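Local coordinates for uncharacterized protein A6V7T0 (Pseudomonas aeruginosa, PDB 3K12) that is of unknown function but belongs to the YjgF-like family, here a trimer of small subunits that each pack helices against a mixed beta-sheet, at residues Leu61-Leu66 / Val106-Val111; Ile65-Arg70 / Arg92-Ala97. One frame throughout, in Å; residues are numbered along the deposited sequence.

Contact 1: residues Leu61-Leu66 / Val106-Val111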
# COMPACT_ATOMS: atom_id res chain seq x y z
N LEU D 61 -5.00 5.59 9.42
CA LEU D 61 -5.84 4.46 8.99
C LEU D 61 -4.99 3.27 8.60
O LEU D 61 -5.26 2.15 9.04
CB LEU D 61 -6.73 4.86 7.80
CG LEU D 61 -7.71 5.97 8.18
CD1 LEU D 61 -8.31 6.60 6.91
CD2 LEU D 61 -8.84 5.56 9.14
N SER D 62 -3.95 3.50 7.77
CA SER D 62 -3.07 2.40 7.34
C SER D 62 -1.65 2.89 7.24
O SER D 62 -1.41 4.03 6.83
CB SER D 62 -3.51 1.79 5.98
OG SER D 62 -3.36 2.71 4.93
N VAL D 63 -0.71 2.02 7.61
CA VAL D 63 0.72 2.30 7.40
C VAL D 63 1.37 1.08 6.78
O VAL D 63 1.27 -0.02 7.33
CB VAL D 63 1.46 2.70 8.73
CG1 VAL D 63 2.93 3.06 8.43
CG2 VAL D 63 0.75 3.84 9.38
N ARG D 64 1.99 1.26 5.62
CA ARG D 64 2.80 0.24 5.01
C ARG D 64 4.21 0.46 5.50
O ARG D 64 4.75 1.56 5.40
CB ARG D 64 2.73 0.37 3.48
CG ARG D 64 3.51 -0.68 2.72
CD ARG D 64 2.90 -2.10 2.88
NE ARG D 64 3.63 -2.99 2.00
CZ ARG D 64 4.54 -3.88 2.38
NH1 ARG D 64 5.18 -4.57 1.45
NH2 ARG D 64 4.79 -4.11 3.68
N ILE D 65 4.80 -0.58 6.08
CA ILE D 65 6.15 -0.46 6.67
C ILE D 65 7.11 -1.36 5.91
O ILE D 65 6.94 -2.59 5.90
CB ILE D 65 6.16 -0.86 8.16
CG1 ILE D 65 5.13 -0.05 8.92
CG2 ILE D 65 7.57 -0.65 8.75
CD1 ILE D 65 4.95 -0.46 10.43
N LEU D 66 8.11 -0.74 5.28
CA LEU D 66 9.13 -1.46 4.52
C LEU D 66 10.39 -1.44 5.38
O LEU D 66 10.93 -0.38 5.64
CB LEU D 66 9.34 -0.79 3.14
CG LEU D 66 8.08 -0.44 2.35
CD1 LEU D 66 8.46 0.37 1.12
CD2 LEU D 66 7.40 -1.75 1.93
N VAL D 106 14.20 1.86 7.33
CA VAL D 106 12.76 1.70 7.28
C VAL D 106 12.15 2.83 6.45
O VAL D 106 12.68 3.94 6.37
CB VAL D 106 12.12 1.64 8.71
CG1 VAL D 106 12.33 2.95 9.48
CG2 VAL D 106 10.64 1.23 8.64
N GLU D 107 11.02 2.52 5.82
CA GLU D 107 10.26 3.50 5.08
C GLU D 107 8.79 3.23 5.35
O GLU D 107 8.38 2.07 5.40
CB GLU D 107 10.56 3.38 3.59
CG GLU D 107 9.77 4.38 2.72
CD GLU D 107 10.30 4.53 1.29
OE1 GLU D 107 9.64 5.26 0.49
OE2 GLU D 107 11.36 3.97 0.96
N MSE D 108 8.01 4.29 5.55
CA MSE D 108 6.57 4.15 5.84
C MSE D 108 5.76 4.92 4.82
O MSE D 108 6.18 6.00 4.34
CB MSE D 108 6.26 4.72 7.20
CG MSE D 108 6.83 3.83 8.29
SE MSE D 108 6.27 4.42 10.04
CE MSE D 108 7.37 3.27 11.14
N ILE D 109 4.57 4.39 4.53
CA ILE D 109 3.62 5.00 3.59
C ILE D 109 2.27 5.05 4.29
O ILE D 109 1.82 4.04 4.86
CB ILE D 109 3.47 4.15 2.29
CG1 ILE D 109 4.83 3.72 1.76
CG2 ILE D 109 2.69 4.95 1.24
CD1 ILE D 109 4.77 2.55 0.73
N VAL D 110 1.61 6.19 4.28
CA VAL D 110 0.51 6.43 5.19
C VAL D 110 -0.78 6.88 4.51
O VAL D 110 -0.75 7.71 3.59
CB VAL D 110 0.90 7.54 6.19
CG1 VAL D 110 -0.23 7.88 7.15
CG2 VAL D 110 2.18 7.13 6.94
N VAL D 111 -1.90 6.33 4.97
CA VAL D 111 -3.22 6.89 4.73
C VAL D 111 -3.85 7.23 6.07
O VAL D 111 -3.78 6.41 7.01
CB VAL D 111 -4.13 5.91 3.95
CG1 VAL D 111 -5.47 6.55 3.65
CG2 VAL D 111 -3.47 5.54 2.64
O HOH W 1 -0.71 2.96 3.92
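V63 and M108, a selenomethionine, meet on the helix-covered face of an antiparallel strand pair in the mixed sheet of this YjgF-like fold. The methyl CG1 of V63, anti to the backbone N (chi1 -176°), settles alongside the run CB-CG-SE of M108 and lies 3.9 Å from SE. Two residues further along the same strand, V110 CG2 looks across at V63 CG2. At the other end of the pair I65 and V106 butt methyl to methyl, CG2 to CG2 at 3.6 Å. Helices 35-52 and 73-83 close over this row: I42 reaches V106 and M108, I46 reaches V110, and W80 reaches V63 and I65.

S62, R64, L66, E107, I109 and V111 occupy the opposite face, which meets neighbouring subunits. There R64 and I109 run side by side, with R64 CG 4.0 Å from I109 CD1. The arginine chain then bends at chi2 (68°), and its guanidinium has L66 CD2 over the centre of one face, 3.5 Å above the plane, while NH1 hydrogen-bonds S95 OG on the next strand. A water bridges S62 OG and the backbone O of I109, donating a hydrogen bond to the latter. S62 OG also presses on the V111 side chain, 3.4 Å from its CB.

The regular pairing is interrupted by a classic beta bulge, where L61 and S62 both face V111. Its carbonyl is gripped twice: V111 O takes L61 N at 2.8 Å, in the carbonyl plane on a lone pair, and S62 N at 3.0 Å, tilted 22° from that plane.

Contact 2: residues Ile65-Arg70 / Arg92-Ala97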
# COMPACT_ATOMS: atom_id res chain seq x y z
N ILE D 65 4.80 -0.58 6.08
CA ILE D 65 6.15 -0.46 6.67
C ILE D 65 7.11 -1.36 5.91
O ILE D 65 6.94 -2.59 5.90
CB ILE D 65 6.16 -0.86 8.16
CG1 ILE D 65 5.13 -0.05 8.92
CG2 ILE D 65 7.57 -0.65 8.75
CD1 ILE D 65 4.95 -0.46 10.43
N LEU D 66 8.11 -0.74 5.28
CA LEU D 66 9.13 -1.46 4.52
C LEU D 66 10.39 -1.44 5.38
O LEU D 66 10.93 -0.38 5.64
CB LEU D 66 9.34 -0.79 3.14
CG LEU D 66 8.08 -0.44 2.35
CD1 LEU D 66 8.46 0.37 1.12
CD2 LEU D 66 7.40 -1.75 1.93
N LEU D 67 10.82 -2.61 5.81
CA LEU D 67 11.91 -2.74 6.77
C LEU D 67 13.13 -3.29 6.06
O LEU D 67 13.03 -4.30 5.38
CB LEU D 67 11.45 -3.63 7.93
CG LEU D 67 12.48 -3.87 9.04
CD1 LEU D 67 12.75 -2.61 9.87
CD2 LEU D 67 11.88 -4.91 9.99
N ALA D 68 14.29 -2.64 6.21
CA ALA D 68 15.48 -3.07 5.46
C ALA D 68 16.12 -4.36 5.98
O ALA D 68 16.64 -5.14 5.18
CB ALA D 68 16.52 -1.94 5.40
N HIS D 69 16.09 -4.56 7.30
CA HIS D 69 16.87 -5.62 7.96
C HIS D 69 16.04 -6.29 9.03
O HIS D 69 15.50 -5.63 9.93
CB HIS D 69 18.14 -5.05 8.60
CG HIS D 69 18.99 -4.25 7.67
ND1 HIS D 69 19.71 -4.82 6.64
CD2 HIS D 69 19.26 -2.92 7.63
CE1 HIS D 69 20.36 -3.87 5.99
NE2 HIS D 69 20.11 -2.72 6.57
N ARG D 70 15.98 -7.62 8.96
CA ARG D 70 15.22 -8.43 9.91
C ARG D 70 15.56 -8.16 11.37
O ARG D 70 14.66 -8.13 12.22
CB ARG D 70 15.47 -9.91 9.61
CG ARG D 70 14.80 -10.83 10.60
CD ARG D 70 14.94 -12.27 10.16
NE ARG D 70 14.12 -12.55 8.98
CZ ARG D 70 12.80 -12.68 9.01
NH1 ARG D 70 12.14 -12.54 10.16
NH2 ARG D 70 12.14 -12.95 7.88
N ARG D 92 -1.52 -1.87 9.95
CA ARG D 92 -0.17 -1.87 9.41
C ARG D 92 0.12 -3.17 8.68
O ARG D 92 -0.52 -4.19 8.92
CB ARG D 92 0.88 -1.54 10.48
CG ARG D 92 0.71 -2.25 11.80
CD ARG D 92 1.94 -2.10 12.69
NE ARG D 92 2.98 -3.08 12.42
CZ ARG D 92 4.15 -3.10 13.05
NH1 ARG D 92 4.43 -2.17 13.97
NH2 ARG D 92 5.06 -4.02 12.75
N ALA D 93 1.10 -3.12 7.81
CA ALA D 93 1.61 -4.32 7.16
C ALA D 93 3.10 -4.12 6.95
O ALA D 93 3.51 -3.15 6.30
CB ALA D 93 0.90 -4.60 5.85
N CYS D 94 3.90 -5.01 7.52
CA CYS D 94 5.35 -4.85 7.52
C CYS D 94 5.96 -6.02 6.81
O CYS D 94 5.59 -7.16 7.10
CB CYS D 94 5.85 -4.82 8.96
SG CYS D 94 7.69 -4.68 9.12
N SER D 95 6.87 -5.74 5.89
CA SER D 95 7.66 -6.80 5.24
C SER D 95 9.08 -6.30 4.99
O SER D 95 9.38 -5.11 5.17
CB SER D 95 6.95 -7.24 3.95
OG SER D 95 6.97 -6.19 2.98
N LEU D 96 9.98 -7.18 4.59
CA LEU D 96 11.36 -6.78 4.38
C LEU D 96 11.47 -6.32 2.94
O LEU D 96 10.85 -6.90 2.02
CB LEU D 96 12.31 -7.95 4.67
CG LEU D 96 12.34 -8.40 6.14
CD1 LEU D 96 13.24 -9.63 6.34
CD2 LEU D 96 12.80 -7.32 7.10
N ALA D 97 12.21 -5.23 2.73
CA ALA D 97 12.36 -4.67 1.39
C ALA D 97 13.74 -4.06 1.23
O ALA D 97 14.33 -3.60 2.21
CB ALA D 97 11.28 -3.64 1.11
O HOH W 2 17.59 -4.37 2.81
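A93 O is held by two donors: I65 N comes in across the contact at 2.9 Å with an almost straight N-H, and R64 NH2 adds a second bond. This is the parallel strand pair of a beta-alpha-beta unit, strand 60-67, helix 73-83, strand 91-96. The next carbonyl, I65 O, receives S95 N at 3.2 Å nearly head-on and also a CA-H contact from C94. Further up, L67 O takes A97 N at 2.9 Å from 37° above the carbonyl plane, while the methyl CD2 of L96 leans on the same oxygen.

Under the sheet, C94 SG, anti to the backbone N (chi1 178°), sits between neighbours, touching I65 CG2 at 4.0 Å and L67 CB. L67 and L96 run next to each other in the same direction and bring their CD2 methyls together. Helix 73-83 packs on this face, with L76 against I65 and C94, and Y73 against L67.

Flat groups finish both ends. I65 CD1 stands 3.7 Å above the R92 guanidinium, over its centre; N77 OD1 accepts from R92 NH2, and W80 makes a cation-pi contact with the same group. At the other end R70 crosses L96 at about a right angle. Its NH1 and NH2 bond I100 O and L99 O of the second subunit, and the L96 methyl CD1 covers one face of the guanidinium, 3.8 Å from NH2.

Overall arrangement
From the N terminus the chain lays down strands 3-7, 12-17 and 20-26 and then helix 35-52 before it enters strand 60-67, where both contacts start and share I65 and L66. It leaves through helix 73-83 and returns as strand 91-96; contact 2 closes that loop on one edge of strand 60-67. The chain runs on to strand 106-113, and contact 1 closes the longer loop on the other edge, so segment 92-97 lies within the span that contact 1 brackets. Strand 60-67 thus lies between two neighbours, parallel to 91-96 and antiparallel to 106-113, joining the beta-alpha-beta unit to the sheet's remaining strands.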